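Local structure of extracellular solute-binding protein family 1 (Kribbella flavida, 5IXP) at residues I6-N10 against V38-I42; I113-A117 against I338-A343; L178-Y182 against N194-T200. The protein probably captures a small solute outside the cell and delivers it to an ABC transporter for uptake. One frame throughout, in Å; residues are numbered along the deposited sequence.

Contact 1 of 3, residues I6-N10 against V38-I42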
loop_
_atom_site.group_PDB
_atom_site.type_symbol
_atom_site.label_atom_id
_atom_site.label_comp_id
_atom_site.label_asym_id
_atom_site.label_seq_id
_atom_site.Cartn_x
_atom_site.Cartn_y
_atom_site.Cartn_z
ATOM N N ILE A 6 -12.166 9.381 17.985
ATOM C CA ILE A 6 -11.389 9.012 16.815
ATOM C C ILE A 6 -11.458 7.500 16.676
ATOM O O ILE A 6 -11.208 6.771 17.644
ATOM C CB ILE A 6 -9.930 9.518 16.903
ATOM C CG1 ILE A 6 -9.117 8.968 15.733
ATOM C CG2 ILE A 6 -9.271 9.168 18.258
ATOM C CD1 ILE A 6 -7.747 9.665 15.565
ATOM N N ALA A 7 -11.829 7.029 15.483
ATOM C CA ALA A 7 -11.975 5.602 15.222
ATOM C C ALA A 7 -10.775 5.135 14.406
ATOM O O ALA A 7 -10.548 5.631 13.298
ATOM C CB ALA A 7 -13.275 5.306 14.475
ATOM N N THR A 8 -10.005 4.204 14.960
ATOM C CA THR A 8 -8.851 3.632 14.285
ATOM C C THR A 8 -9.009 2.120 14.212
ATOM O O THR A 8 -9.907 1.530 14.820
ATOM C CB THR A 8 -7.523 3.991 14.984
ATOM O OG1 THR A 8 -7.476 3.404 16.291
ATOM C CG2 THR A 8 -7.358 5.503 15.100
ATOM N N PHE A 9 -8.114 1.497 13.454
ATOM C CA PHE A 9 -8.122 0.056 13.252
ATOM C C PHE A 9 -6.674 -0.401 13.290
ATOM O O PHE A 9 -5.757 0.390 13.058
ATOM C CB PHE A 9 -8.793 -0.329 11.914
ATOM C CG PHE A 9 -8.207 0.382 10.727
ATOM C CD1 PHE A 9 -7.097 -0.134 10.062
ATOM C CD2 PHE A 9 -8.749 1.587 10.286
ATOM C CE1 PHE A 9 -6.535 0.543 8.974
ATOM C CE2 PHE A 9 -8.199 2.260 9.208
ATOM C CZ PHE A 9 -7.083 1.744 8.556
ATOM N N ASN A 10 -6.472 -1.685 13.584
ATOM C CA ASN A 10 -5.127 -2.209 13.808
ATOM C C ASN A 10 -4.427 -1.312 14.824
ATOM O O ASN A 10 -5.055 -0.905 15.803
ATOM C CB ASN A 10 -4.356 -2.323 12.490
ATOM C CG ASN A 10 -4.969 -3.359 11.546
ATOM O OD1 ASN A 10 -5.555 -4.355 11.991
ATOM N ND2 ASN A 10 -4.835 -3.129 10.242
ATOM N N VAL A 38 -10.733 -4.920 10.884
ATOM C CA VAL A 38 -10.744 -3.886 9.860
ATOM C C VAL A 38 -12.041 -3.939 9.059
ATOM O O VAL A 38 -12.617 -2.900 8.719
ATOM C CB VAL A 38 -9.507 -4.023 8.960
ATOM C CG1 VAL A 38 -9.528 -2.957 7.930
ATOM C CG2 VAL A 38 -8.242 -3.914 9.795
ATOM N N ASP A 39 -12.532 -5.147 8.756
ATOM C CA ASP A 39 -13.789 -5.253 8.016
ATOM C C ASP A 39 -14.936 -4.615 8.790
ATOM O O ASP A 39 -15.833 -4.004 8.194
ATOM C CB ASP A 39 -14.114 -6.712 7.697
ATOM C CG ASP A 39 -13.196 -7.305 6.636
ATOM O OD1 ASP A 39 -12.639 -6.546 5.808
ATOM O OD2 ASP A 39 -13.041 -8.542 6.623
ATOM N N GLU A 40 -14.934 -4.736 10.121
ATOM C CA GLU A 40 -16.031 -4.116 10.849
ATOM C C GLU A 40 -15.865 -2.615 10.960
ATOM O O GLU A 40 -16.866 -1.894 10.995
ATOM C CB GLU A 40 -16.191 -4.744 12.220
ATOM C CG GLU A 40 -17.283 -5.795 12.156
ATOM C CD GLU A 40 -17.091 -6.842 13.164
ATOM O OE1 GLU A 40 -16.007 -6.826 13.778
ATOM O OE2 GLU A 40 -18.010 -7.667 13.343
ATOM N N HIS A 41 -14.625 -2.128 11.004
ATOM C CA HIS A 41 -14.406 -0.688 10.917
ATOM C C HIS A 41 -15.002 -0.128 9.628
ATOM O O HIS A 41 -15.707 0.889 9.640
ATOM C CB HIS A 41 -12.910 -0.392 11.004
ATOM C CG HIS A 41 -12.576 1.056 10.839
ATOM N ND1 HIS A 41 -12.482 1.925 11.909
ATOM C CD2 HIS A 41 -12.324 1.792 9.729
ATOM C CE1 HIS A 41 -12.178 3.133 11.462
ATOM N NE2 HIS A 41 -12.078 3.080 10.142
ATOM N N ILE A 42 -14.741 -0.804 8.504
ATOM C CA ILE A 42 -15.310 -0.405 7.214
ATOM C C ILE A 42 -16.832 -0.457 7.250
ATOM O O ILE A 42 -17.513 0.469 6.791
ATOM C CB ILE A 42 -14.778 -1.315 6.093
ATOM C CG1 ILE A 42 -13.305 -1.079 5.840
ATOM C CG2 ILE A 42 -15.598 -1.131 4.824
ATOM C CD1 ILE A 42 -12.691 -2.216 5.085
HETATM O O HOH W 1 -12.875 1.569 14.742
#
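Phe9 sets the edge of its ring against the face of the His41 imidazole, an edge-to-face pair with centroids 5.0 Å apart and planes at 58°. Phe9 CD2 stands almost over the middle of the imidazole, 3.6 Å from His41 CD2. With CG anti to the backbone N (chi1 176°), the His41 ring reaches across to the strand, where its CE1 comes edge-on to Ala7 O at 3.5 Å. On the same buried side, a water lying in the imidazole plane is 2.9 Å from His41 ND1 and donates to Thr8 O. Helix 38-51 is the connection of a beta-alpha-beta crossover from strand 28-34 to strand 58-62 and packs on strand 2-8 between them, as in the periplasmic binding protein fold; Ala60 O of strand 58-62 is hydrogen-bonded to His41 NE2. A leucine in place of His41 would probably leave Ala60 O and the bridging water without their imidazole partner and Phe9 CD2 without a flat face to rest on. Toward solvent the packing thins. Val38 CG2 touches Phe9 CD1 at 4.0 Å, and the same methyl meets the amide of exposed Asn10 obliquely, 3.5 Å from both OD1 and ND2, without a hydrogen bond.

Contact 2 of 3, residues I113-A117 against I338-A343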
loop_
_atom_site.group_PDB
_atom_site.type_symbol
_atom_site.label_atom_id
_atom_site.label_comp_id
_atom_site.label_asym_id
_atom_site.label_seq_id
_atom_site.Cartn_x
_atom_site.Cartn_y
_atom_site.Cartn_z
ATOM N N ILE A 113 2.713 5.275 5.075
ATOM C CA ILE A 113 2.740 4.776 3.700
ATOM C C ILE A 113 3.475 3.440 3.665
ATOM O O ILE A 113 4.129 3.036 4.627
ATOM C CB ILE A 113 3.412 5.765 2.716
ATOM C CG1 ILE A 113 4.718 6.330 3.301
ATOM C CG2 ILE A 113 2.436 6.874 2.317
ATOM C CD1 ILE A 113 5.594 7.059 2.246
ATOM N N GLY A 114 3.382 2.766 2.517
ATOM C CA GLY A 114 4.111 1.540 2.290
ATOM C C GLY A 114 4.976 1.623 1.049
ATOM O O GLY A 114 4.742 0.919 0.057
ATOM N N PRO A 115 5.990 2.491 1.063
ATOM C CA PRO A 115 6.864 2.597 -0.116
ATOM C C PRO A 115 7.583 1.279 -0.352
ATOM O O PRO A 115 8.021 0.614 0.588
ATOM C CB PRO A 115 7.835 3.718 0.261
ATOM C CG PRO A 115 7.938 3.610 1.753
ATOM C CD PRO A 115 6.518 3.261 2.207
ATOM N N GLU A 116 7.679 0.884 -1.619
ATOM C CA GLU A 116 8.055 -0.477 -1.961
ATOM C C GLU A 116 9.470 -0.575 -2.509
ATOM O O GLU A 116 9.898 0.251 -3.322
ATOM C CB GLU A 116 7.090 -1.061 -2.983
ATOM C CG GLU A 116 5.684 -1.249 -2.412
ATOM C CD GLU A 116 4.744 -1.799 -3.434
ATOM O OE1 GLU A 116 4.318 -1.038 -4.324
ATOM O OE2 GLU A 116 4.440 -2.999 -3.351
ATOM N N ALA A 117 10.167 -1.620 -2.084
ATOM C CA ALA A 117 11.450 -2.014 -2.645
ATOM C C ALA A 117 11.302 -3.426 -3.207
ATOM O O ALA A 117 10.199 -3.971 -3.270
ATOM C CB ALA A 117 12.548 -1.921 -1.585
ATOM N N ILE A 338 16.882 3.457 2.554
ATOM C CA ILE A 338 16.301 2.817 1.379
ATOM C C ILE A 338 14.852 3.259 1.202
ATOM O O ILE A 338 14.440 3.687 0.120
ATOM C CB ILE A 338 16.416 1.287 1.485
ATOM C CG1 ILE A 338 17.872 0.845 1.282
ATOM C CG2 ILE A 338 15.498 0.613 0.465
ATOM C CD1 ILE A 338 18.160 -0.561 1.800
ATOM N N PHE A 339 14.061 3.196 2.272
ATOM C CA PHE A 339 12.646 3.478 2.077
ATOM C C PHE A 339 12.344 4.969 1.984
ATOM O O PHE A 339 11.307 5.337 1.414
ATOM C CB PHE A 339 11.833 2.760 3.155
ATOM C CG PHE A 339 11.763 1.284 2.913
ATOM C CD1 PHE A 339 10.938 0.779 1.914
ATOM C CD2 PHE A 339 12.579 0.406 3.608
ATOM C CE1 PHE A 339 10.895 -0.583 1.649
ATOM C CE2 PHE A 339 12.541 -0.943 3.342
ATOM C CZ PHE A 339 11.695 -1.437 2.363
ATOM N N VAL A 340 13.242 5.840 2.453
ATOM C CA VAL A 340 13.148 7.251 2.073
ATOM C C VAL A 340 13.263 7.385 0.560
ATOM O O VAL A 340 12.432 8.032 -0.092
ATOM C CB VAL A 340 14.216 8.088 2.798
ATOM C CG1 VAL A 340 14.358 9.453 2.137
ATOM C CG2 VAL A 340 13.848 8.246 4.265
ATOM N N ASN A 341 14.302 6.778 -0.020
ATOM C CA ASN A 341 14.452 6.802 -1.474
ATOM C C ASN A 341 13.235 6.208 -2.169
ATOM O O ASN A 341 12.752 6.756 -3.168
ATOM C CB ASN A 341 15.712 6.046 -1.895
ATOM C CG ASN A 341 16.980 6.755 -1.491
ATOM O OD1 ASN A 341 16.975 7.957 -1.223
ATOM N ND2 ASN A 341 18.088 6.016 -1.467
ATOM N N ARG A 342 12.723 5.085 -1.654
ATOM C CA ARG A 342 11.581 4.443 -2.305
ATOM C C ARG A 342 10.340 5.324 -2.235
ATOM O O ARG A 342 9.566 5.389 -3.193
ATOM C CB ARG A 342 11.303 3.068 -1.685
ATOM C CG ARG A 342 12.457 2.061 -1.814
ATOM C CD ARG A 342 12.719 1.629 -3.259
ATOM N NE ARG A 342 13.660 2.490 -3.979
ATOM C CZ ARG A 342 13.378 3.122 -5.120
ATOM N NH1 ARG A 342 14.304 3.865 -5.711
ATOM N NH2 ARG A 342 12.178 3.010 -5.683
ATOM N N ALA A 343 10.143 6.027 -1.118
ATOM C CA ALA A 343 8.996 6.923 -1.018
ATOM C C ALA A 343 9.144 8.105 -1.964
ATOM O O ALA A 343 8.170 8.517 -2.611
ATOM C CB ALA A 343 8.824 7.405 0.424
HETATM O O HOH W 2 9.335 2.676 -4.513
#
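Pro115 projects from the strand into a hollow between Phe339, Arg342 and Ala343 on the helix. Its CB lies 3.5 Å from Ala343 N and 3.8 Å from Ala343 CB, while its CG leans toward Phe339 O. The small Ala343 side chain lets the helix backbone come close, and its methyl fits between Pro115 and Ile113, whose CD1 approaches Ala343 CB to 3.7 Å. Ile113 gets there with CG1 placed between the backbone N and the carbonyl carbon (chi1 45°), which sends its long branch to the helix. Further along, the next bump is Ala117. Its CB enters a notch walled by Phe339 CE1 and Arg342 CD, each 3.9 Å away, with Ile338 CG2 more distantly at the back. The Phe339 ring has Pro115 O at its edge, near its plane, 3.2 Å from CD1.

The axes of segments 113-117 and 338-343 pass 7.0 Å apart at 100°. This is helix-on-sheet packing: helix 335-344, more than 200 residues further along the chain, is laid across strand 108-121, with which strands 232-238, 257-260, 269-276 and 310-311 pair. Phe310 of the short strand 310-311 touches Pro115 and Phe339 and extends this apolar layer.

The Arg342 chain, bent at chi2 and chi3, folds its methylene groups past Glu116 O, with CD at 3.1 Å from that oxygen. Its charged end is held by a salt bridge from NE to Asp261 and a hydrogen bond from NH2 to Gly266 O. One water donates to Glu116 O and Arg342 O and accepts from Arg342 NH2. No direct hydrogen bond spans the segments; apolar shape-fitting carries the contact, the water joins the buried carbonyls, and Asp261 probably offsets the arginine's charge.

Contact 3 of 3, residues L178-Y182 against N194-T200; sequences LIQAY and NELLKRT
Asn194 fastens the loop 178-182 to the start of helix 195-209 through its side-chain NH2 group, and it is also the N-cap residue of that helix. Its CG, anti to the backbone N (chi1 -173°), carries the carboxamide to the loop carbonyls. ND2 donates to Gln180 O and to Ala181 O, both at 3.0 Å, and both acceptors lie close to the amide plane. The two bonds differ at the acceptor: Ala181 O takes the donor in its carbonyl plane on a lone pair, with an N-H...O angle of 159°, whereas at Gln180 O the donor sits well above the carbonyl plane and the N-H...O angle is 142°. The other end of the same amide, OD1, faces the helix and accepts weak capping bonds from Leu196 N and Leu197 N. One flat group thus faces two ways, and being gripped at both ends should restrict its rotation.

Next to this polar centre, Gln180 runs alongside Asn194 in the opposite direction, its CG 3.5 Å from Asn194 ND2 and the two amide planes nearly perpendicular. Apolar contacts flank it. Leu178 spreads its methyls over the first turn, CD1 against Leu197 CD1 and CD2 against Leu196 CD1, both at 4.1 Å.

Farther out, Tyr182 is fixed by a hydrogen bond between Tyr182 OH and Asn360 OD1 and by the ring of Phe363, both on helix 356-371. Trp171 of helix 167-175 touches both Tyr182 and Leu197, and between these two Leu197 CD2 packs on Tyr182 CE1 at 3.8 Å.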
loop_
_atom_site.group_PDB
_atom_site.type_symbol
_atom_site.label_atom_id
_atom_site.label_comp_id
_atom_site.label_asym_id
_atom_site.label_seq_id
_atom_site.Cartn_x
_atom_site.Cartn_y
_atom_site.Cartn_z
ATOM N N LEU A 178 0.379 2.305 -13.577
ATOM C CA LEU A 178 -0.151 2.826 -14.829
ATOM C C LEU A 178 -0.733 4.213 -14.617
ATOM O O LEU A 178 -1.226 4.540 -13.534
ATOM C CB LEU A 178 -1.229 1.896 -15.386
ATOM C CG LEU A 178 -0.769 0.456 -15.591
ATOM C CD1 LEU A 178 -1.944 -0.421 -16.001
ATOM C CD2 LEU A 178 0.332 0.415 -16.641
ATOM N N ILE A 179 -0.665 5.034 -15.671
ATOM C CA ILE A 179 -1.295 6.348 -15.632
ATOM C C ILE A 179 -2.809 6.208 -15.560
ATOM O O ILE A 179 -3.486 6.975 -14.870
ATOM C CB ILE A 179 -0.863 7.190 -16.845
ATOM C CG1 ILE A 179 0.576 7.665 -16.685
ATOM C CG2 ILE A 179 -1.780 8.392 -17.021
ATOM C CD1 ILE A 179 0.986 8.667 -17.749
ATOM N N GLN A 180 -3.369 5.232 -16.265
ATOM C CA GLN A 180 -4.765 4.900 -16.059
ATOM C C GLN A 180 -4.913 3.390 -16.019
ATOM O O GLN A 180 -4.175 2.653 -16.678
ATOM C CB GLN A 180 -5.673 5.497 -17.141
ATOM C CG GLN A 180 -5.646 4.763 -18.441
ATOM C CD GLN A 180 -6.405 5.501 -19.504
ATOM O OE1 GLN A 180 -6.677 6.696 -19.366
ATOM N NE2 GLN A 180 -6.755 4.803 -20.577
ATOM N N ALA A 181 -5.860 2.940 -15.212
ATOM C CA ALA A 181 -6.132 1.516 -15.130
ATOM C C ALA A 181 -7.566 1.277 -15.573
ATOM O O ALA A 181 -7.819 0.923 -16.725
ATOM C CB ALA A 181 -5.885 0.991 -13.710
ATOM N N TYR A 182 -8.515 1.513 -14.683
ATOM C CA TYR A 182 -9.899 1.208 -14.995
ATOM C C TYR A 182 -10.725 2.429 -15.365
ATOM O O TYR A 182 -11.782 2.271 -15.990
ATOM C CB TYR A 182 -10.542 0.491 -13.806
ATOM C CG TYR A 182 -9.777 -0.738 -13.384
ATOM C CD1 TYR A 182 -9.437 -1.730 -14.311
ATOM C CD2 TYR A 182 -9.377 -0.910 -12.068
ATOM C CE1 TYR A 182 -8.732 -2.863 -13.923
ATOM C CE2 TYR A 182 -8.671 -2.042 -11.671
ATOM C CZ TYR A 182 -8.351 -3.014 -12.597
ATOM O OH TYR A 182 -7.657 -4.136 -12.195
ATOM N N ASN A 194 -8.346 -0.242 -22.630
ATOM C CA ASN A 194 -7.008 0.113 -22.162
ATOM C C ASN A 194 -6.047 -0.997 -22.577
ATOM O O ASN A 194 -5.961 -2.030 -21.907
ATOM C CB ASN A 194 -7.022 0.308 -20.652
ATOM C CG ASN A 194 -5.712 0.850 -20.112
ATOM O OD1 ASN A 194 -4.693 0.888 -20.812
ATOM N ND2 ASN A 194 -5.730 1.262 -18.845
ATOM N N GLU A 195 -5.316 -0.783 -23.678
ATOM C CA GLU A 195 -4.398 -1.821 -24.143
ATOM C C GLU A 195 -3.220 -1.993 -23.190
ATOM O O GLU A 195 -2.668 -3.091 -23.087
ATOM C CB GLU A 195 -3.900 -1.525 -25.567
ATOM C CG GLU A 195 -3.175 -2.731 -26.213
ATOM C CD GLU A 195 -2.636 -2.479 -27.630
ATOM O OE1 GLU A 195 -2.978 -1.440 -28.242
ATOM O OE2 GLU A 195 -1.861 -3.332 -28.132
ATOM N N LEU A 196 -2.831 -0.938 -22.470
ATOM C CA LEU A 196 -1.733 -1.086 -21.519
ATOM C C LEU A 196 -2.098 -2.050 -20.400
ATOM O O LEU A 196 -1.238 -2.786 -19.902
ATOM C CB LEU A 196 -1.339 0.268 -20.939
ATOM C CG LEU A 196 0.108 0.636 -21.237
ATOM C CD1 LEU A 196 0.489 1.859 -20.459
ATOM C CD2 LEU A 196 1.041 -0.519 -20.918
ATOM N N LEU A 197 -3.367 -2.065 -20.001
ATOM C CA LEU A 197 -3.838 -3.039 -19.027
ATOM C C LEU A 197 -3.683 -4.465 -19.556
ATOM O O LEU A 197 -3.193 -5.355 -18.849
ATOM C CB LEU A 197 -5.292 -2.731 -18.696
ATOM C CG LEU A 197 -5.948 -3.298 -17.455
ATOM C CD1 LEU A 197 -5.244 -2.778 -16.197
ATOM C CD2 LEU A 197 -7.422 -2.888 -17.477
ATOM N N LYS A 198 -4.097 -4.702 -20.803
ATOM C CA LYS A 198 -3.921 -6.027 -21.396
ATOM C C LYS A 198 -2.441 -6.364 -21.554
ATOM O O LYS A 198 -2.036 -7.517 -21.372
ATOM C CB LYS A 198 -4.647 -6.111 -22.743
ATOM C CG LYS A 198 -4.579 -7.495 -23.453
ATOM C CD LYS A 198 -4.975 -8.643 -22.509
ATOM C CE LYS A 198 -5.503 -9.885 -23.254
ATOM N NZ LYS A 198 -4.520 -10.529 -24.179
ATOM N N ARG A 199 -1.607 -5.370 -21.872
ATOM C CA ARG A 199 -0.184 -5.664 -22.000
ATOM C C ARG A 199 0.414 -6.080 -20.662
ATOM O O ARG A 199 1.274 -6.972 -20.610
ATOM C CB ARG A 199 0.561 -4.470 -22.595
ATOM C CG ARG A 199 0.497 -4.474 -24.112
ATOM C CD ARG A 199 1.484 -3.526 -24.752
ATOM N NE ARG A 199 1.247 -3.429 -26.185
ATOM C CZ ARG A 199 2.083 -2.847 -27.037
ATOM N NH1 ARG A 199 3.216 -2.317 -26.593
ATOM N NH2 ARG A 199 1.790 -2.800 -28.332
ATOM N N THR A 200 -0.020 -5.434 -19.575
ATOM C CA THR A 200 0.383 -5.842 -18.233
ATOM C C THR A 200 -0.039 -7.277 -17.954
ATOM O O THR A 200 0.759 -8.099 -17.487
ATOM C CB THR A 200 -0.237 -4.894 -17.206
ATOM O OG1 THR A 200 0.220 -3.560 -17.454
ATOM C CG2 THR A 200 0.128 -5.305 -15.787
#

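How the contacts relate
Contacts 1 and 2 both bring a helix against the same mixed sheet, through strand 2-8 and strand 108-121, with their nearest atoms about 11 Å apart. Contact 3 involves no strand and joins a loop to a helix start, on the opposite side of the chain's centre from contact 1. Contact 2 is the most central, its centre about 11 Å from the chain centre against 17 and 19 Å, and all its touching residues are buried; contacts 1 and 3 each have an exposed margin. The chemistry differs with place: aromatic pairing plus a water in contact 1, close-fitting apolar groups with a water in contact 2, and direct side-chain to backbone hydrogen bonds in contact 3.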